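Local coordinates for extracellular solute-binding protein, family 1 (Bifidobacterium longum subsp. infantis ATCC 15697, PDB 3QUF) that probably binds a solute outside the cell and delivers it to a membrane transporter, as a family 1 extracellular solute-binding protein, at residues V261-S264 with G265-L269; E349-A352 with E353-D356. All blocks are in the same frame, centred on the assembly; numbering follows the deposited sequence.

In the fold
Contact 1 comes first along the chain, where strand 259-264 of the large mixed sheet turns into helix 269-274. Contact 2 follows well after it, in the loop after strand 340-341 that leads into helix 355-362. Their centres are about 13 Å apart, on the same side of the chain's centre, and they touch: L354 of contact 2 packs on P266 and L269 of contact 1, with P266 CG 4.0 Å from L354 CD1, while P351 also rests on L269. The later segment thus packs on the P266 and L269 side chains of the strand-to-helix turn, joining parts far apart in sequence in what is probably the two-lobed fold of solute-binding proteins.

Contact 1 (V261-S264 with G265-L269); sequences VMRS and GPWDL
S264 and D268 join their side chains across a strand-to-helix connection, in which strand 259-264 ends and a 3-10 turn, P266 to D268, leads into helix 269-274. The turn is held by backbone bonds from D268 N to G265 O and from L269 N to P266 O, and it faces D268 back toward the strand end. Following D268 outward, CB lies 3.1 Å from S264 OG and CG is about as near. At the tip, OD2 accepts a hydrogen bond from S264 OG at 2.3 Å, a length so short that its exact value is doubtful. S264 makes this possible by carrying OG anti to its backbone N (chi1 -168°), which puts the hydroxyl beside the carbonyl carbon, where the chain goes on into the turn. The other oxygen, OD1, forms a salt bridge with K251 of helix 247-255, so the carboxylate ties strand end, turn and helix together. M262, a selenomethionine, bends at chi3 and brings CE to 3.9 Å from D268 OD2. Earlier in the turn, W267 folds its indole back over the chain, with G265 CA 3.5 Å above one face, offset toward the rim. R263 reaches the same indole at its edge, while its NE hydrogen-bonds N296 OD1. The guanidinium and ring planes stand 56° apart, with R263 NH1 3.9 Å from W267 CZ2.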
ATOM      1  N   VAL A 261     -11.631 -14.508  10.739  1.00 21.76           N
ATOM      2  CA  VAL A 261     -11.229 -13.406   9.845  1.00 21.25           C
ATOM      3  C   VAL A 261      -9.762 -13.144  10.008  1.00 20.51           C
ATOM      4  O   VAL A 261      -9.239 -13.162  11.153  1.00 20.06           O
ATOM      5  CB  VAL A 261     -11.940 -12.112  10.248  1.00 20.87           C
ATOM      6  CG1 VAL A 261     -11.521 -10.948   9.283  1.00 20.48           C
ATOM      7  CG2 VAL A 261     -13.449 -12.305  10.308  1.00 22.29           C
HETATM    8  N   MSE A 262      -9.085 -12.893   8.890  1.00 20.24           N
HETATM    9  CA  MSE A 262      -7.701 -12.405   8.893  1.00 20.13           C
HETATM   10  C   MSE A 262      -7.542 -11.327   7.837  1.00 19.72           C
HETATM   11  O   MSE A 262      -8.293 -11.323   6.862  1.00 19.03           O
HETATM   12  CB  MSE A 262      -6.756 -13.577   8.575  1.00 21.69           C
HETATM   13  CG  MSE A 262      -6.741 -13.986   7.118  1.00 23.09           C
HETATM   14 SE   MSE A 262      -5.371 -15.362   6.738  0.90 30.89          SE
HETATM   15  CE  MSE A 262      -3.812 -14.384   6.938  1.00 31.11           C
ATOM     16  N   ARG A 263      -6.565 -10.442   8.034  1.00 18.59           N
ATOM     17  CA  ARG A 263      -6.166  -9.511   7.013  1.00 18.51           C
ATOM     18  C   ARG A 263      -5.137 -10.208   6.139  1.00 19.81           C
ATOM     19  O   ARG A 263      -4.136 -10.727   6.626  1.00 20.69           O
ATOM     20  CB  ARG A 263      -5.599  -8.255   7.665  1.00 18.05           C
ATOM     21  CG  ARG A 263      -5.196  -7.182   6.715  1.00 19.49           C
ATOM     22  CD  ARG A 263      -3.783  -7.317   6.201  1.00 18.32           C
ATOM     23  NE  ARG A 263      -3.320  -6.111   5.493  1.00 19.64           N
ATOM     24  CZ  ARG A 263      -2.111  -5.964   4.992  1.00 19.84           C
ATOM     25  NH1 ARG A 263      -1.195  -6.924   5.129  1.00 22.20           N
ATOM     26  NH2 ARG A 263      -1.797  -4.836   4.376  1.00 19.58           N
ATOM     27  N   SER A 264      -5.361 -10.204   4.836  1.00 20.05           N
ATOM     28  CA  SER A 264      -4.360 -10.727   3.921  1.00 20.99           C
ATOM     29  C   SER A 264      -4.477 -10.059   2.559  1.00 21.37           C
ATOM     30  O   SER A 264      -4.996  -8.952   2.438  1.00 17.55           O
ATOM     31  CB  SER A 264      -4.471 -12.244   3.815  1.00 24.34           C
ATOM     32  OG  SER A 264      -3.321 -12.778   3.137  1.00 28.82           O
ATOM     33  N   GLY A 265      -3.880 -10.679   1.558  1.00 20.61           N
ATOM     34  CA  GLY A 265      -3.873 -10.106   0.230  1.00 20.33           C
ATOM     35  C   GLY A 265      -3.620 -11.200  -0.788  1.00 19.88           C
ATOM     36  O   GLY A 265      -3.584 -12.372  -0.462  1.00 21.20           O
ATOM     37  N   PRO A 266      -3.475 -10.810  -2.058  1.00 20.13           N
ATOM     38  CA  PRO A 266      -3.458 -11.780  -3.149  1.00 21.00           C
ATOM     39  C   PRO A 266      -2.342 -12.820  -3.017  1.00 22.47           C
ATOM     40  O   PRO A 266      -2.462 -13.967  -3.524  1.00 21.96           O
ATOM     41  CB  PRO A 266      -3.243 -10.889  -4.368  1.00 20.67           C
ATOM     42  CG  PRO A 266      -3.917  -9.616  -4.008  1.00 20.42           C
ATOM     43  CD  PRO A 266      -3.634  -9.433  -2.539  1.00 19.22           C
ATOM     44  N   TRP A 267      -1.256 -12.398  -2.381  1.00 22.80           N
ATOM     45  CA  TRP A 267      -0.100 -13.284  -2.091  1.00 24.78           C
ATOM     46  C   TRP A 267      -0.471 -14.578  -1.347  1.00 25.27           C
ATOM     47  O   TRP A 267       0.199 -15.631  -1.513  1.00 26.85           O
ATOM     48  CB  TRP A 267       0.999 -12.483  -1.339  1.00 24.84           C
ATOM     49  CG  TRP A 267       0.523 -11.769  -0.064  1.00 25.42           C
ATOM     50  CD1 TRP A 267       0.499 -12.278   1.198  1.00 25.42           C
ATOM     51  CD2 TRP A 267       0.025 -10.431   0.035  1.00 24.07           C
ATOM     52  NE1 TRP A 267      -0.001 -11.346   2.084  1.00 26.47           N
ATOM     53  CE2 TRP A 267      -0.302 -10.205   1.390  1.00 26.76           C
ATOM     54  CE3 TRP A 267      -0.193  -9.406  -0.894  1.00 24.93           C
ATOM     55  CZ2 TRP A 267      -0.825  -8.997   1.832  1.00 27.16           C
ATOM     56  CZ3 TRP A 267      -0.709  -8.204  -0.450  1.00 26.11           C
ATOM     57  CH2 TRP A 267      -1.023  -8.019   0.905  1.00 24.86           C
ATOM     58  N   ASP A 268      -1.519 -14.556  -0.527  1.00 24.33           N
ATOM     59  CA  ASP A 268      -1.975 -15.746   0.200  1.00 25.37           C
ATOM     60  C   ASP A 268      -3.017 -16.600  -0.524  1.00 24.99           C
ATOM     61  O   ASP A 268      -3.467 -17.595   0.008  1.00 24.51           O
ATOM     62  CB  ASP A 268      -2.549 -15.354   1.556  1.00 24.91           C
ATOM     63  CG  ASP A 268      -1.470 -15.057   2.587  1.00 29.07           C
ATOM     64  OD1 ASP A 268      -0.313 -15.485   2.387  1.00 30.34           O
ATOM     65  OD2 ASP A 268      -1.800 -14.436   3.625  1.00 27.53           O
ATOM     66  N   LEU A 269      -3.427 -16.213  -1.724  1.00 25.19           N
ATOM     67  CA  LEU A 269      -4.526 -16.937  -2.375  1.00 26.59           C
ATOM     68  C   LEU A 269      -4.184 -18.387  -2.661  1.00 26.49           C
ATOM     69  O   LEU A 269      -5.030 -19.248  -2.498  1.00 27.58           O
ATOM     70  CB  LEU A 269      -4.924 -16.280  -3.681  1.00 27.51           C
ATOM     71  CG  LEU A 269      -5.966 -15.202  -3.498  1.00 29.89           C
ATOM     72  CD1 LEU A 269      -6.030 -14.407  -4.799  1.00 35.21           C
ATOM     73  CD2 LEU A 269      -7.314 -15.860  -3.147  1.00 33.71           C
TER

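Contact 2 (E349-A352 with E353-D356); sequences EPPA and ELKD
P351 and L354 meet across two overlapping type I turns that bring the chain into helix 355-362. Two successive bonds reach back three residues: L354 N to P351 O at 2.8 Å, and K355 N to A352 O at 3.2 Å. A water extends the pattern, donating to A352 O and accepting from D356 N.

The side chains take distinct shapes around these turns. With CG anti to the carbonyl carbon (chi1 -67°) and the chain extended beyond it, L354 CD1 comes 4.1 Å from P351 CG. E353 starts with the same first torsion but bends at chi2 (86°), curling its carboxylate back beside the A352 backbone: E353 OE1 lies 3.6 Å from A352 N and 3.9 Å from P351 CB, and OE2 hydrogen-bonds Q273 NE2. K355 runs straight until its last torsion, where the bend carries NZ to a salt bridge with D359. P350 lies against the base of that lysine, its CG 4.1 Å from K355 CA.

L354 is the buried member, pressed between P351, L269 of helix 269-274 and V281 of strand 279-282. E353 touches F279 of that strand, and P350 rests on V358 of helix 355-362, about one turn on from K355.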
ATOM      1  N   GLU A 349      -7.954  -9.674 -15.419  1.00 30.65           N
ATOM      2  CA  GLU A 349      -9.144 -10.205 -14.801  1.00 31.35           C
ATOM      3  C   GLU A 349      -8.828 -10.682 -13.399  1.00 29.88           C
ATOM      4  O   GLU A 349      -7.939 -11.495 -13.223  1.00 30.26           O
ATOM      5  CB  GLU A 349      -9.649 -11.362 -15.662  1.00 33.60           C
ATOM      6  CG  GLU A 349     -10.495 -10.869 -16.781  1.00 37.78           C
ATOM      7  CD  GLU A 349     -11.705 -10.143 -16.237  1.00 44.47           C
ATOM      8  OE1 GLU A 349     -11.652  -8.918 -15.964  1.00 51.84           O
ATOM      9  OE2 GLU A 349     -12.738 -10.807 -16.061  1.00 51.15           O
ATOM     10  N   PRO A 350      -9.526 -10.159 -12.399  1.00 29.09           N
ATOM     11  CA  PRO A 350      -9.135 -10.616 -11.068  1.00 28.29           C
ATOM     12  C   PRO A 350      -9.608 -12.048 -10.800  1.00 27.66           C
ATOM     13  O   PRO A 350     -10.596 -12.471 -11.372  1.00 27.93           O
ATOM     14  CB  PRO A 350      -9.842  -9.631 -10.137  1.00 28.18           C
ATOM     15  CG  PRO A 350     -10.972  -9.098 -10.921  1.00 29.23           C
ATOM     16  CD  PRO A 350     -10.625  -9.175 -12.362  1.00 29.03           C
ATOM     17  N   PRO A 351      -8.910 -12.772  -9.907  1.00 27.22           N
ATOM     18  CA  PRO A 351      -9.448 -14.016  -9.385  1.00 26.48           C
ATOM     19  C   PRO A 351     -10.839 -13.784  -8.856  1.00 25.94           C
ATOM     20  O   PRO A 351     -11.087 -12.745  -8.236  1.00 23.05           O
ATOM     21  CB  PRO A 351      -8.472 -14.367  -8.254  1.00 27.07           C
ATOM     22  CG  PRO A 351      -7.215 -13.724  -8.640  1.00 28.24           C
ATOM     23  CD  PRO A 351      -7.599 -12.446  -9.321  1.00 26.58           C
ATOM     24  N   ALA A 352     -11.744 -14.737  -9.085  1.00 25.21           N
ATOM     25  CA  ALA A 352     -13.138 -14.645  -8.648  1.00 24.82           C
ATOM     26  C   ALA A 352     -13.323 -14.151  -7.224  1.00 24.30           C
ATOM     27  O   ALA A 352     -14.191 -13.319  -6.939  1.00 24.23           O
ATOM     28  CB  ALA A 352     -13.850 -15.997  -8.803  1.00 26.85           C
ATOM     29  N   GLU A 353     -12.511 -14.674  -6.314  1.00 23.09           N
ATOM     30  CA  GLU A 353     -12.661 -14.342  -4.905  1.00 22.48           C
ATOM     31  C   GLU A 353     -12.361 -12.845  -4.655  1.00 20.32           C
ATOM     32  O   GLU A 353     -12.837 -12.292  -3.661  1.00 21.29           O
ATOM     33  CB  GLU A 353     -11.710 -15.197  -4.059  1.00 22.92           C
ATOM     34  CG  GLU A 353     -11.968 -16.696  -4.165  1.00 28.17           C
ATOM     35  CD  GLU A 353     -11.259 -17.422  -5.351  1.00 30.67           C
ATOM     36  OE1 GLU A 353     -10.747 -16.792  -6.307  1.00 29.08           O
ATOM     37  OE2 GLU A 353     -11.209 -18.674  -5.295  1.00 36.89           O
ATOM     38  N   LEU A 354     -11.558 -12.230  -5.519  1.00 19.68           N
ATOM     39  CA  LEU A 354     -11.160 -10.839  -5.330  1.00 19.92           C
ATOM     40  C   LEU A 354     -11.976  -9.880  -6.209  1.00 20.60           C
ATOM     41  O   LEU A 354     -11.708  -8.688  -6.244  1.00 17.51           O
ATOM     42  CB  LEU A 354      -9.677 -10.692  -5.661  1.00 19.63           C
ATOM     43  CG  LEU A 354      -8.701 -11.392  -4.721  1.00 24.00           C
ATOM     44  CD1 LEU A 354      -7.296 -11.348  -5.297  1.00 26.58           C
ATOM     45  CD2 LEU A 354      -8.750 -10.728  -3.380  1.00 24.93           C
ATOM     46  N   LYS A 355     -12.983 -10.391  -6.928  1.00 20.92           N
ATOM     47  CA  LYS A 355     -13.659  -9.519  -7.897  1.00 23.18           C
ATOM     48  C   LYS A 355     -14.266  -8.298  -7.245  1.00 21.94           C
ATOM     49  O   LYS A 355     -14.042  -7.203  -7.744  1.00 22.72           O
ATOM     50  CB  LYS A 355     -14.750 -10.255  -8.653  1.00 24.57           C
ATOM     51  CG  LYS A 355     -15.383  -9.383  -9.748  1.00 27.82           C
ATOM     52  CD  LYS A 355     -16.462 -10.146 -10.495  1.00 32.15           C
ATOM     53  CE  LYS A 355     -17.073  -9.306 -11.628  1.00 34.01           C
ATOM     54  NZ  LYS A 355     -16.015  -8.720 -12.477  1.00 34.88           N
ATOM     55  N   ASP A 356     -14.996  -8.470  -6.145  1.00 22.13           N
ATOM     56  CA  ASP A 356     -15.605  -7.334  -5.374  1.00 22.59           C
ATOM     57  C   ASP A 356     -14.547  -6.334  -4.949  1.00 21.43           C
ATOM     58  O   ASP A 356     -14.648  -5.125  -5.240  1.00 20.45           O
ATOM     59  CB  ASP A 356     -16.408  -7.851  -4.161  1.00 23.10           C
ATOM     60  CG  ASP A 356     -17.094  -6.705  -3.311  1.00 26.09           C
ATOM     61  OD1 ASP A 356     -17.683  -5.737  -3.873  1.00 26.09           O
ATOM     62  OD2 ASP A 356     -17.081  -6.805  -2.048  1.00 26.76           O
TER
HETATM   63  O   HOH W   1     -15.762 -11.200  -5.256  1.00 29.17           O